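Local coordinates for lysosome-associated membrane glycoprotein 1 (Mus musculus, PDB 5GV0) that is a heavily glycosylated protein of the lysosomal membrane whose membrane-proximal luminal domain probably takes part in LAMP assembly, at residues Y7-M21 / S49-V62. Sequence-based numbering, arbitrary orientation.
With NAG (2-acetamido-2-deoxy-beta-D-glucopyranose), chain F; NAG (2-acetamido-2-deoxy-beta-D-glucopyranose), chain E; SO4 (sulfate ion), chain C.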
loop_
_atom_site.group_PDB
_atom_site.type_symbol
_atom_site.label_atom_id
_atom_site.label_comp_id
_atom_site.label_asym_id
_atom_site.label_seq_id
_atom_site.Cartn_x
_atom_site.Cartn_y
_atom_site.Cartn_z
ATOM N N TYR A 7 6.848 -5.858 6.748
ATOM C CA TYR A 7 5.652 -6.687 6.663
ATOM C C TYR A 7 5.977 -8.033 6.038
ATOM O O TYR A 7 6.746 -8.112 5.083
ATOM C CB TYR A 7 4.568 -5.988 5.838
ATOM C CG TYR A 7 4.240 -4.577 6.285
ATOM C CD1 TYR A 7 3.282 -4.347 7.261
ATOM C CD2 TYR A 7 4.875 -3.482 5.720
ATOM C CE1 TYR A 7 2.968 -3.060 7.670
ATOM C CE2 TYR A 7 4.570 -2.196 6.120
ATOM C CZ TYR A 7 3.616 -1.994 7.093
ATOM O OH TYR A 7 3.305 -0.710 7.490
ATOM N N ASN A 8 5.365 -9.083 6.573
ATOM C CA ASN A 8 5.500 -10.438 6.052
ATOM C C ASN A 8 4.112 -11.063 6.057
ATOM O O ASN A 8 3.481 -11.135 7.102
ATOM C CB ASN A 8 6.489 -11.244 6.902
ATOM C CG ASN A 8 6.531 -12.716 6.540
ATOM O OD1 ASN A 8 6.551 -13.085 5.370
ATOM N ND2 ASN A 8 6.558 -13.567 7.557
ATOM N N VAL A 9 3.617 -11.459 4.890
ATOM C CA VAL A 9 2.337 -12.152 4.808
ATOM C C VAL A 9 2.598 -13.592 4.396
ATOM O O VAL A 9 3.204 -13.846 3.355
ATOM C CB VAL A 9 1.374 -11.469 3.811
ATOM C CG1 VAL A 9 0.062 -12.241 3.698
ATOM C CG2 VAL A 9 1.112 -10.025 4.227
ATOM N N THR A 10 2.170 -14.533 5.235
ATOM C CA THR A 10 2.350 -15.952 4.957
ATOM C C THR A 10 1.017 -16.686 4.988
ATOM O O THR A 10 0.165 -16.400 5.835
ATOM C CB THR A 10 3.318 -16.601 5.968
ATOM O OG1 THR A 10 4.583 -15.937 5.919
ATOM C CG2 THR A 10 3.534 -18.074 5.642
ATOM N N GLY A 11 0.848 -17.621 4.056
ATOM C CA GLY A 11 -0.346 -18.442 3.963
ATOM C C GLY A 11 -0.002 -19.874 3.580
ATOM O O GLY A 11 1.080 -20.362 3.907
ATOM N N ASN A 12 -0.912 -20.529 2.863
ATOM C CA ASN A 12 -0.821 -21.976 2.636
ATOM C C ASN A 12 0.443 -22.415 1.909
ATOM O O ASN A 12 0.950 -23.515 2.136
ATOM C CB ASN A 12 -2.035 -22.463 1.844
ATOM C CG ASN A 12 -3.344 -22.227 2.568
ATOM O OD1 ASN A 12 -3.401 -22.211 3.796
ATOM N ND2 ASN A 12 -4.413 -22.049 1.800
ATOM N N ASN A 13 0.937 -21.564 1.019
ATOM C CA ASN A 13 2.132 -21.883 0.243
ATOM C C ASN A 13 3.323 -21.068 0.708
ATOM O O ASN A 13 4.246 -20.794 -0.067
ATOM C CB ASN A 13 1.889 -21.642 -1.247
ATOM C CG ASN A 13 0.755 -22.474 -1.790
ATOM O OD1 ASN A 13 0.414 -23.520 -1.237
ATOM N ND2 ASN A 13 0.163 -22.015 -2.886
ATOM N N GLY A 14 3.294 -20.666 1.972
ATOM C CA GLY A 14 4.379 -19.897 2.542
ATOM C C GLY A 14 4.217 -18.407 2.321
ATOM O O GLY A 14 3.106 -17.909 2.145
ATOM N N THR A 15 5.338 -17.701 2.333
ATOM C CA THR A 15 5.336 -16.247 2.228
ATOM C C THR A 15 4.877 -15.781 0.851
ATOM O O THR A 15 5.387 -16.241 -0.169
ATOM C CB THR A 15 6.728 -15.687 2.525
ATOM O OG1 THR A 15 7.098 -16.040 3.860
ATOM C CG2 THR A 15 6.744 -14.177 2.404
ATOM N N CYS A 16 3.897 -14.879 0.822
ATOM C CA CYS A 16 3.403 -14.349 -0.442
ATOM C C CYS A 16 3.563 -12.835 -0.536
ATOM O O CYS A 16 3.260 -12.249 -1.567
ATOM C CB CYS A 16 1.933 -14.722 -0.651
ATOM S SG CYS A 16 0.773 -13.862 0.435
ATOM N N LEU A 17 4.019 -12.196 0.536
ATOM C CA LEU A 17 4.321 -10.772 0.477
ATOM C C LEU A 17 5.433 -10.446 1.448
ATOM O O LEU A 17 5.375 -10.843 2.613
ATOM C CB LEU A 17 3.089 -9.920 0.806
ATOM C CG LEU A 17 3.234 -8.401 0.644
ATOM C CD1 LEU A 17 3.192 -7.966 -0.819
ATOM C CD2 LEU A 17 2.141 -7.703 1.432
ATOM N N LEU A 18 6.453 -9.760 0.948
ATOM C CA LEU A 18 7.467 -9.139 1.783
ATOM C C LEU A 18 7.464 -7.669 1.464
ATOM O O LEU A 18 7.391 -7.289 0.293
ATOM C CB LEU A 18 8.851 -9.717 1.517
ATOM C CG LEU A 18 9.110 -11.162 1.919
ATOM C CD1 LEU A 18 10.494 -11.551 1.462
ATOM C CD2 LEU A 18 8.981 -11.319 3.421
ATOM N N ALA A 19 7.535 -6.833 2.489
ATOM C CA ALA A 19 7.603 -5.402 2.243
ATOM C C ALA A 19 8.380 -4.694 3.329
ATOM O O ALA A 19 8.289 -5.030 4.516
ATOM C CB ALA A 19 6.216 -4.813 2.128
ATOM N N SER A 20 9.159 -3.715 2.897
ATOM C CA SER A 20 9.812 -2.767 3.781
ATOM C C SER A 20 9.498 -1.404 3.208
ATOM O O SER A 20 10.006 -1.040 2.142
ATOM C CB SER A 20 11.317 -3.014 3.855
ATOM O OG SER A 20 11.932 -2.054 4.690
ATOM N N MET A 21 8.614 -0.661 3.865
ATOM C CA MET A 21 8.130 0.553 3.235
ATOM C C MET A 21 7.613 1.579 4.214
ATOM O O MET A 21 7.169 1.244 5.318
ATOM C CB MET A 21 7.032 0.221 2.216
ATOM C CG MET A 21 5.849 -0.535 2.781
ATOM S SD MET A 21 4.808 -1.119 1.428
ATOM C CE MET A 21 3.576 -2.034 2.341
ATOM N N SER A 49 -1.074 -5.201 11.609
ATOM C CA SER A 49 -1.013 -5.655 10.224
ATOM C C SER A 49 -1.362 -7.132 10.058
ATOM O O SER A 49 -1.136 -7.963 10.942
ATOM C CB SER A 49 0.366 -5.386 9.620
ATOM O OG SER A 49 1.372 -6.131 10.277
ATOM N N SER A 50 -1.920 -7.443 8.899
ATOM C CA SER A 50 -2.307 -8.795 8.546
ATOM C C SER A 50 -2.426 -8.839 7.040
ATOM O O SER A 50 -2.285 -7.813 6.385
ATOM C CB SER A 50 -3.630 -9.188 9.203
ATOM O OG SER A 50 -4.692 -8.366 8.736
ATOM N N GLY A 51 -2.684 -10.012 6.483
ATOM C CA GLY A 51 -2.823 -10.097 5.042
ATOM C C GLY A 51 -3.298 -11.456 4.592
ATOM O O GLY A 51 -3.563 -12.337 5.407
ATOM N N SER A 52 -3.422 -11.628 3.285
ATOM C CA SER A 52 -3.875 -12.901 2.746
ATOM C C SER A 52 -3.180 -13.211 1.431
ATOM O O SER A 52 -2.728 -12.320 0.718
ATOM C CB SER A 52 -5.393 -12.906 2.564
ATOM O OG SER A 52 -5.813 -11.933 1.621
ATOM N N CYS A 53 -3.100 -14.498 1.127
ATOM C CA CYS A 53 -2.395 -14.981 -0.049
ATOM C C CYS A 53 -3.332 -15.613 -1.068
ATOM O O CYS A 53 -4.407 -16.082 -0.723
ATOM C CB CYS A 53 -1.334 -16.009 0.362
ATOM S SG CYS A 53 -0.070 -15.375 1.487
ATOM N N GLY A 54 -2.892 -15.650 -2.319
ATOM C CA GLY A 54 -3.606 -16.320 -3.396
ATOM C C GLY A 54 -2.752 -16.280 -4.643
ATOM O O GLY A 54 -1.677 -15.678 -4.637
ATOM N N ILE A 55 -3.209 -16.911 -5.722
ATOM C CA ILE A 55 -2.452 -16.848 -6.967
ATOM C C ILE A 55 -2.912 -15.703 -7.873
ATOM O O ILE A 55 -2.258 -15.416 -8.870
ATOM C CB ILE A 55 -2.526 -18.172 -7.748
ATOM C CG1 ILE A 55 -3.979 -18.552 -8.029
ATOM C CG2 ILE A 55 -1.814 -19.282 -6.986
ATOM C CD1 ILE A 55 -4.123 -19.850 -8.793
ATOM N N ASN A 56 -4.017 -15.046 -7.526
ATOM C CA ASN A 56 -4.476 -13.875 -8.287
ATOM C C ASN A 56 -4.480 -12.603 -7.451
ATOM O O ASN A 56 -4.335 -11.496 -7.986
ATOM C CB ASN A 56 -5.882 -14.098 -8.854
ATOM C CG ASN A 56 -5.944 -15.262 -9.819
ATOM O OD1 ASN A 56 -5.305 -15.244 -10.870
ATOM N ND2 ASN A 56 -6.718 -16.281 -9.466
ATOM N N LEU A 57 -4.645 -12.771 -6.143
ATOM C CA LEU A 57 -4.792 -11.645 -5.233
ATOM C C LEU A 57 -4.012 -11.847 -3.951
ATOM O O LEU A 57 -4.174 -12.860 -3.267
ATOM C CB LEU A 57 -6.267 -11.424 -4.898
ATOM C CG LEU A 57 -6.576 -10.402 -3.803
ATOM C CD1 LEU A 57 -6.274 -8.992 -4.286
ATOM C CD2 LEU A 57 -8.026 -10.511 -3.350
ATOM N N VAL A 58 -3.186 -10.862 -3.615
ATOM C CA VAL A 58 -2.456 -10.838 -2.350
ATOM C C VAL A 58 -2.813 -9.549 -1.631
ATOM O O VAL A 58 -2.818 -8.483 -2.253
ATOM C CB VAL A 58 -0.929 -10.925 -2.581
ATOM C CG1 VAL A 58 -0.158 -10.533 -1.332
ATOM C CG2 VAL A 58 -0.544 -12.322 -3.027
ATOM N N THR A 59 -3.127 -9.620 -0.341
ATOM C CA THR A 59 -3.519 -8.405 0.371
ATOM C C THR A 59 -2.670 -8.147 1.595
ATOM O O THR A 59 -2.115 -9.073 2.204
ATOM C CB THR A 59 -4.992 -8.440 0.825
ATOM O OG1 THR A 59 -5.153 -9.417 1.863
ATOM C CG2 THR A 59 -5.924 -8.750 -0.337
ATOM N N LEU A 60 -2.578 -6.870 1.942
ATOM C CA LEU A 60 -1.962 -6.418 3.184
ATOM C C LEU A 60 -2.866 -5.370 3.809
ATOM O O LEU A 60 -3.199 -4.379 3.156
ATOM C CB LEU A 60 -0.574 -5.840 2.925
ATOM C CG LEU A 60 0.142 -5.271 4.155
ATOM C CD1 LEU A 60 0.562 -6.385 5.108
ATOM C CD2 LEU A 60 1.336 -4.437 3.735
ATOM N N LYS A 61 -3.272 -5.588 5.057
ATOM C CA LYS A 61 -4.113 -4.631 5.763
ATOM C C LYS A 61 -3.386 -4.071 6.976
ATOM O O LYS A 61 -2.873 -4.817 7.805
ATOM C CB LYS A 61 -5.433 -5.266 6.189
ATOM C CG LYS A 61 -6.408 -4.281 6.813
ATOM C CD LYS A 61 -7.677 -4.961 7.286
ATOM C CE LYS A 61 -8.509 -5.496 6.135
ATOM N NZ LYS A 61 -9.840 -5.958 6.627
ATOM N N VAL A 62 -3.334 -2.747 7.057
ATOM C CA VAL A 62 -2.700 -2.064 8.171
ATOM C C VAL A 62 -3.740 -1.173 8.839
ATOM O O VAL A 62 -4.373 -0.336 8.190
ATOM C CB VAL A 62 -1.457 -1.253 7.716
ATOM C CG1 VAL A 62 -0.427 -2.192 7.104
ATOM C CG2 VAL A 62 -1.825 -0.183 6.705
HETATM C C1 NAG F . -0.928 -22.712 -3.506
HETATM C C2 NAG F . -2.052 -21.725 -3.853
HETATM C C3 NAG F . -3.184 -22.436 -4.599
HETATM C C4 NAG F . -2.638 -23.231 -5.777
HETATM C C5 NAG F . -1.541 -24.171 -5.294
HETATM C C6 NAG F . -0.905 -24.971 -6.407
HETATM C C7 NAG F . -2.173 -19.875 -2.239
HETATM C C8 NAG F . -2.776 -19.389 -0.957
HETATM N N2 NAG F . -2.554 -21.092 -2.643
HETATM O O3 NAG F . -4.124 -21.473 -5.065
HETATM O O4 NAG F . -3.677 -23.992 -6.385
HETATM O O5 NAG F . -0.499 -23.393 -4.689
HETATM O O6 NAG F . 0.009 -24.183 -7.158
HETATM O O7 NAG F . -1.380 -19.196 -2.881
HETATM C C1 NAG E . -14.318 -1.417 5.639
HETATM C C2 NAG E . -13.465 -2.675 5.481
HETATM C C3 NAG E . -14.279 -3.788 4.824
HETATM C C4 NAG E . -15.586 -4.008 5.576
HETATM C C5 NAG E . -16.336 -2.689 5.712
HETATM C C6 NAG E . -17.596 -2.809 6.536
HETATM C C7 NAG E . -11.029 -2.507 5.184
HETATM C C8 NAG E . -9.922 -2.147 4.241
HETATM N N2 NAG E . -12.271 -2.387 4.702
HETATM O O3 NAG E . -13.515 -4.988 4.838
HETATM O O4 NAG E . -16.401 -4.938 4.871
HETATM O O5 NAG E . -15.498 -1.729 6.369
HETATM O O6 NAG E . -17.298 -3.024 7.910
HETATM O O7 NAG E . -10.810 -2.895 6.328
HETATM S S SO4 C . -6.912 -16.316 -5.579
HETATM O O1 SO4 C . -6.171 -17.568 -5.690
HETATM O O2 SO4 C . -7.764 -16.157 -6.755
HETATM O O3 SO4 C . -7.750 -16.338 -4.384
HETATM O O4 SO4 C . -5.958 -15.209 -5.510
HETATM O O HOH W 1 2.019 -8.229 8.358
#
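L60 of strand 57-62 faces Y7, V9, L17 and M21 where two beta hairpins, 7-21 and 49-62, pack face to face, one from each sheet of the LAMP luminal domain, and a disulfide bolts them together. From the backbone outward, L60 CB lies 3.6 Å from L17 CD2, the two side chains crossing at about a right angle. With CG anti to the backbone N (chi1 177°), the side chain reaches toward 7-21 and forks at CG. L60 CD1 meets V9 CG2 at 3.8 Å; L60 CD2 sits over one face of the Y7 ring in a CH-pi contact, 4.1 Å from the centroid and displaced toward the rim. L60 CD2 also meets M21 CE, tip to tip, at 3.6 Å. S49 CB lies at the edge of the Y7 ring, in its plane, and V62 CG1 approaches Y7 CE1 obliquely at 3.5 Å. C16 and L17 both face V9 in a classic beta bulge, and both turn toward 49-62: C16 into the disulfide with C53 (chi3 -81°), L17 onto V58 and L60. L17 also touches V142 and A144 of strand 140-144 in its own sheet. Beyond the disulfide, N13 in the type I turn G11-G14 carries an N-linked glycan that lies along C53-I55. V9 CG1, 3.6 Å from S52 N, also rests against C53 SG at 3.8 Å.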